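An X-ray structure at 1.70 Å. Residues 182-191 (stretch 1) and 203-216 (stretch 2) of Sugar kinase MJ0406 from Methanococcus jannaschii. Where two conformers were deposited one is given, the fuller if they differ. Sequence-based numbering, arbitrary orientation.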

# COMPACT_ATOMS: atom_id res chain seq x y z
N PHE A 182 14.84 -28.67 -14.05
CA PHE A 182 13.54 -28.88 -13.41
C PHE A 182 12.67 -27.69 -13.72
O PHE A 182 13.01 -26.57 -13.34
N LEU A 183 11.57 -27.92 -14.42
CA LEU A 183 10.62 -26.89 -14.78
C LEU A 183 9.34 -27.11 -13.99
O LEU A 183 8.69 -28.15 -14.11
N PHE A 184 9.00 -26.13 -13.16
CA PHE A 184 7.78 -26.13 -12.38
C PHE A 184 6.79 -25.14 -12.97
O PHE A 184 7.15 -24.01 -13.28
N MET A 185 5.53 -25.55 -13.10
CA MET A 185 4.46 -24.63 -13.46
C MET A 185 3.17 -25.10 -12.83
O MET A 185 2.91 -26.29 -12.73
N ASN A 186 2.36 -24.15 -12.40
CA ASN A 186 0.99 -24.46 -12.05
C ASN A 186 0.21 -24.79 -13.32
O ASN A 186 0.63 -24.41 -14.41
N LYS A 187 -0.91 -25.49 -13.17
CA LYS A 187 -1.64 -26.00 -14.34
C LYS A 187 -2.09 -24.93 -15.33
O LYS A 187 -2.00 -25.13 -16.53
N HIS A 188 -2.57 -23.79 -14.82
CA HIS A 188 -3.03 -22.72 -15.69
C HIS A 188 -1.89 -22.16 -16.52
O HIS A 188 -2.03 -21.86 -17.71
N GLU A 189 -0.73 -22.03 -15.88
CA GLU A 189 0.43 -21.46 -16.50
C GLU A 189 0.99 -22.48 -17.50
O GLU A 189 1.39 -22.13 -18.59
N PHE A 190 0.92 -23.76 -17.15
CA PHE A 190 1.36 -24.83 -18.04
C PHE A 190 0.50 -24.82 -19.34
O PHE A 190 1.03 -24.93 -20.45
N GLU A 191 -0.82 -24.66 -19.20
CA GLU A 191 -1.68 -24.67 -20.37
C GLU A 191 -1.31 -23.44 -21.22
O GLU A 191 -1.28 -23.53 -22.44
N ASP A 203 7.52 -32.58 -25.95
CA ASP A 203 8.35 -31.44 -26.35
C ASP A 203 9.11 -30.81 -25.19
O ASP A 203 10.26 -30.43 -25.35
N TYR A 204 8.46 -30.65 -24.03
CA TYR A 204 9.19 -30.20 -22.84
C TYR A 204 10.29 -31.17 -22.50
O TYR A 204 11.39 -30.76 -22.14
N LEU A 205 9.99 -32.46 -22.59
CA LEU A 205 10.93 -33.47 -22.11
C LEU A 205 12.13 -33.66 -23.04
O LEU A 205 13.10 -34.31 -22.66
N GLU A 206 12.06 -33.13 -24.26
CA GLU A 206 13.25 -33.07 -25.11
C GLU A 206 14.23 -32.01 -24.59
O GLU A 206 15.39 -32.01 -24.95
N ARG A 207 13.75 -31.10 -23.75
CA ARG A 207 14.54 -29.98 -23.28
C ARG A 207 14.89 -30.03 -21.79
O ARG A 207 15.94 -29.57 -21.42
N VAL A 208 13.97 -30.53 -20.96
CA VAL A 208 14.16 -30.55 -19.51
C VAL A 208 14.25 -31.99 -19.00
O VAL A 208 13.92 -32.95 -19.70
N ASP A 209 14.76 -32.14 -17.78
CA ASP A 209 14.82 -33.46 -17.17
C ASP A 209 13.54 -33.84 -16.45
O ASP A 209 13.19 -35.02 -16.39
N ALA A 210 12.86 -32.86 -15.87
CA ALA A 210 11.61 -33.08 -15.16
C ALA A 210 10.73 -31.86 -15.31
O ALA A 210 11.18 -30.72 -15.13
N LEU A 211 9.48 -32.13 -15.67
CA LEU A 211 8.45 -31.13 -15.73
C LEU A 211 7.48 -31.45 -14.60
O LEU A 211 6.95 -32.56 -14.55
N ILE A 212 7.26 -30.50 -13.71
CA ILE A 212 6.43 -30.68 -12.55
C ILE A 212 5.27 -29.71 -12.66
O ILE A 212 5.44 -28.49 -12.64
N VAL A 213 4.09 -30.27 -12.85
CA VAL A 213 2.88 -29.48 -12.95
C VAL A 213 2.11 -29.61 -11.64
O VAL A 213 1.67 -30.70 -11.27
N THR A 214 1.97 -28.50 -10.95
CA THR A 214 1.28 -28.47 -9.68
C THR A 214 -0.15 -28.01 -9.89
O THR A 214 -0.43 -27.10 -10.68
N LYS A 215 -1.05 -28.68 -9.17
CA LYS A 215 -2.49 -28.46 -9.29
C LYS A 215 -3.11 -28.18 -7.91
O LYS A 215 -4.30 -28.36 -7.72
N GLY A 216 -2.30 -27.73 -6.96
CA GLY A 216 -2.77 -27.37 -5.63
C GLY A 216 -3.49 -28.48 -4.87
O GLY A 216 -2.86 -29.44 -4.42

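Strands 182-186 and 210-214 run parallel, and successive side chains alternate between the two faces of the sheet. Phe 182, Phe 184 and Asn 186 share one face with Ala 210, Ile 212 and Thr 214; Leu 183 and Met 185 share the other with Leu 211 and Val 213.

Phe 182, chi1 m, sets CD2 4.2 Å from CB of Ala 210, and its CB lies 4.2 Å from CD1 of Ile 212. Leu 183, in the t, p rotamer, turns to the opposite face, where a branched apolar chain can meet several partners at once: its CD2 lies 3.6 Å from CD2 of Tyr 204 and 4.1 Å from CD1 of Leu 211, while its CB is 4.2 Å from CG1 of Val 208. Phe 184, also m, offers a ring face to Ile 212, whose CD1 sits over it, 4.0 Å from the centroid of the Phe 184 ring, in a CH-pi contact. Met 185 adopts m, t, m, and this long, flexible chain carries its CE to 3.9 Å from CE2 of Tyr 204.

Asn 186 ends the strand with a polar contact: OG1 of Thr 214 (chi1 p) donates a short 2.5 Å hydrogen bond to OD1 of Asn 186. The Asn 186 side chain makes no capping bond. Lys 187, extended and all t, suits the exposed margin; its NZ lies 4.3 Å from NZ of Lys 215, a proximity of like charges that solvent can moderate.

One helical turn on, Phe 190 (t) points toward stretch 2. CG2 of Val 213 lies over its ring, 4.0 Å from the Phe 190 centroid, while Phe 190 CE1 reaches CD2 of Leu 211 at 3.6 Å and CE1 of Tyr 204 at 3.5 Å. The flat ring thus joins helix to sheet.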

# COMPACT_ATOMS: atom_id res chain seq x y z
CB PHE A 182 13.61 -28.96 -11.88
CG PHE A 182 14.63 -29.92 -11.33
CD1 PHE A 182 15.90 -29.45 -10.98
CD2 PHE A 182 14.33 -31.24 -11.10
CE1 PHE A 182 16.84 -30.32 -10.44
CE2 PHE A 182 15.28 -32.11 -10.53
CZ PHE A 182 16.52 -31.65 -10.22
CB LEU A 183 10.34 -26.94 -16.27
CG LEU A 183 9.31 -25.97 -16.84
CD1 LEU A 183 9.80 -24.53 -16.61
CD2 LEU A 183 9.13 -26.28 -18.31
CB PHE A 184 8.07 -25.69 -10.94
CG PHE A 184 8.94 -26.62 -10.14
CD1 PHE A 184 10.33 -26.47 -10.12
CD2 PHE A 184 8.38 -27.59 -9.32
CE1 PHE A 184 11.14 -27.30 -9.35
CE2 PHE A 184 9.18 -28.42 -8.56
CZ PHE A 184 10.55 -28.27 -8.57
CB MET A 185 4.28 -24.56 -14.98
CG MET A 185 5.32 -23.72 -15.71
SD MET A 185 4.86 -23.52 -17.47
CE MET A 185 5.53 -25.00 -18.11
CB ASN A 186 0.36 -23.29 -11.31
CG ASN A 186 0.91 -23.15 -9.91
OD1 ASN A 186 0.97 -24.12 -9.16
ND2 ASN A 186 1.34 -21.94 -9.56
CB LYS A 187 -2.84 -26.85 -13.91
CG LYS A 187 -3.56 -27.52 -15.09
CD LYS A 187 -4.54 -28.59 -14.61
CE LYS A 187 -4.84 -29.62 -15.70
NZ LYS A 187 -5.48 -30.84 -15.15
CB HIS A 188 -3.68 -21.60 -14.86
CG HIS A 188 -5.01 -21.97 -14.28
ND1 HIS A 188 -5.76 -23.04 -14.74
CD2 HIS A 188 -5.73 -21.42 -13.27
CE1 HIS A 188 -6.89 -23.11 -14.05
NE2 HIS A 188 -6.89 -22.15 -13.15
CB GLU A 189 1.39 -21.00 -15.37
CG GLU A 189 0.56 -20.56 -14.14
CD GLU A 189 1.09 -19.40 -13.35
OE1 GLU A 189 2.11 -19.57 -12.63
OE2 GLU A 189 0.43 -18.33 -13.38
CB PHE A 190 1.23 -26.18 -17.33
CG PHE A 190 1.50 -27.36 -18.23
CD1 PHE A 190 2.78 -27.62 -18.68
CD2 PHE A 190 0.46 -28.20 -18.64
CE1 PHE A 190 3.04 -28.70 -19.51
CE2 PHE A 190 0.71 -29.28 -19.48
CZ PHE A 190 2.02 -29.53 -19.90
CB GLU A 191 -3.20 -24.76 -20.00
CG GLU A 191 -3.56 -26.12 -19.36
CD GLU A 191 -5.04 -26.32 -18.94
OE1 GLU A 191 -5.85 -25.36 -18.93
OE2 GLU A 191 -5.42 -27.47 -18.61
CB ASP A 203 7.53 -30.37 -27.06
CG ASP A 203 6.85 -30.91 -28.30
OD1 ASP A 203 7.55 -31.21 -29.29
OD2 ASP A 203 5.61 -31.09 -28.36
CB TYR A 204 8.28 -30.09 -21.64
CG TYR A 204 7.31 -28.96 -21.72
CD1 TYR A 204 6.00 -29.17 -22.15
CD2 TYR A 204 7.68 -27.67 -21.35
CE1 TYR A 204 5.10 -28.13 -22.22
CE2 TYR A 204 6.78 -26.63 -21.41
CZ TYR A 204 5.48 -26.86 -21.85
OH TYR A 204 4.57 -25.82 -21.90
CB LEU A 205 10.22 -34.80 -21.87
CG LEU A 205 9.20 -34.78 -20.73
CD1 LEU A 205 8.39 -36.06 -20.74
CD2 LEU A 205 9.88 -34.58 -19.41
CB GLU A 206 12.88 -32.77 -26.57
CG GLU A 206 12.26 -33.96 -27.28
CD GLU A 206 11.80 -33.64 -28.70
OE1 GLU A 206 12.27 -32.64 -29.28
OE2 GLU A 206 10.96 -34.39 -29.24
CB ARG A 207 13.82 -28.70 -23.59
CG ARG A 207 13.74 -28.47 -25.09
CD ARG A 207 12.65 -27.57 -25.54
NE ARG A 207 12.71 -27.32 -26.98
CZ ARG A 207 12.13 -28.07 -27.92
NH1 ARG A 207 11.41 -29.15 -27.61
NH2 ARG A 207 12.25 -27.73 -29.20
CB VAL A 208 13.04 -29.78 -18.76
CG1 VAL A 208 12.83 -28.42 -19.36
CG2 VAL A 208 11.71 -30.57 -18.74
CB ASP A 209 15.97 -33.53 -16.17
CG ASP A 209 17.31 -33.34 -16.80
OD1 ASP A 209 17.61 -33.95 -17.85
OD2 ASP A 209 18.18 -32.64 -16.25
CB ALA A 210 11.85 -33.36 -13.69
CB LEU A 211 7.70 -31.24 -17.07
CG LEU A 211 6.34 -30.57 -17.16
CD1 LEU A 211 6.50 -29.07 -16.99
CD2 LEU A 211 5.66 -30.92 -18.49
CB ILE A 212 7.21 -30.43 -11.26
CG1 ILE A 212 8.46 -31.33 -11.19
CG2 ILE A 212 6.27 -30.66 -10.07
CD1 ILE A 212 9.75 -30.66 -11.66
CB VAL A 213 2.00 -29.92 -14.14
CG1 VAL A 213 0.72 -29.10 -14.20
CG2 VAL A 213 2.78 -29.83 -15.45
CB THR A 214 2.05 -27.54 -8.72
OG1 THR A 214 2.29 -26.28 -9.36
CG2 THR A 214 3.43 -28.06 -8.46
CB LYS A 215 -3.15 -29.69 -9.93
CG LYS A 215 -2.43 -30.23 -11.17
CD LYS A 215 -3.05 -31.53 -11.65
CE LYS A 215 -2.34 -32.07 -12.88
NZ LYS A 215 -2.71 -33.48 -13.16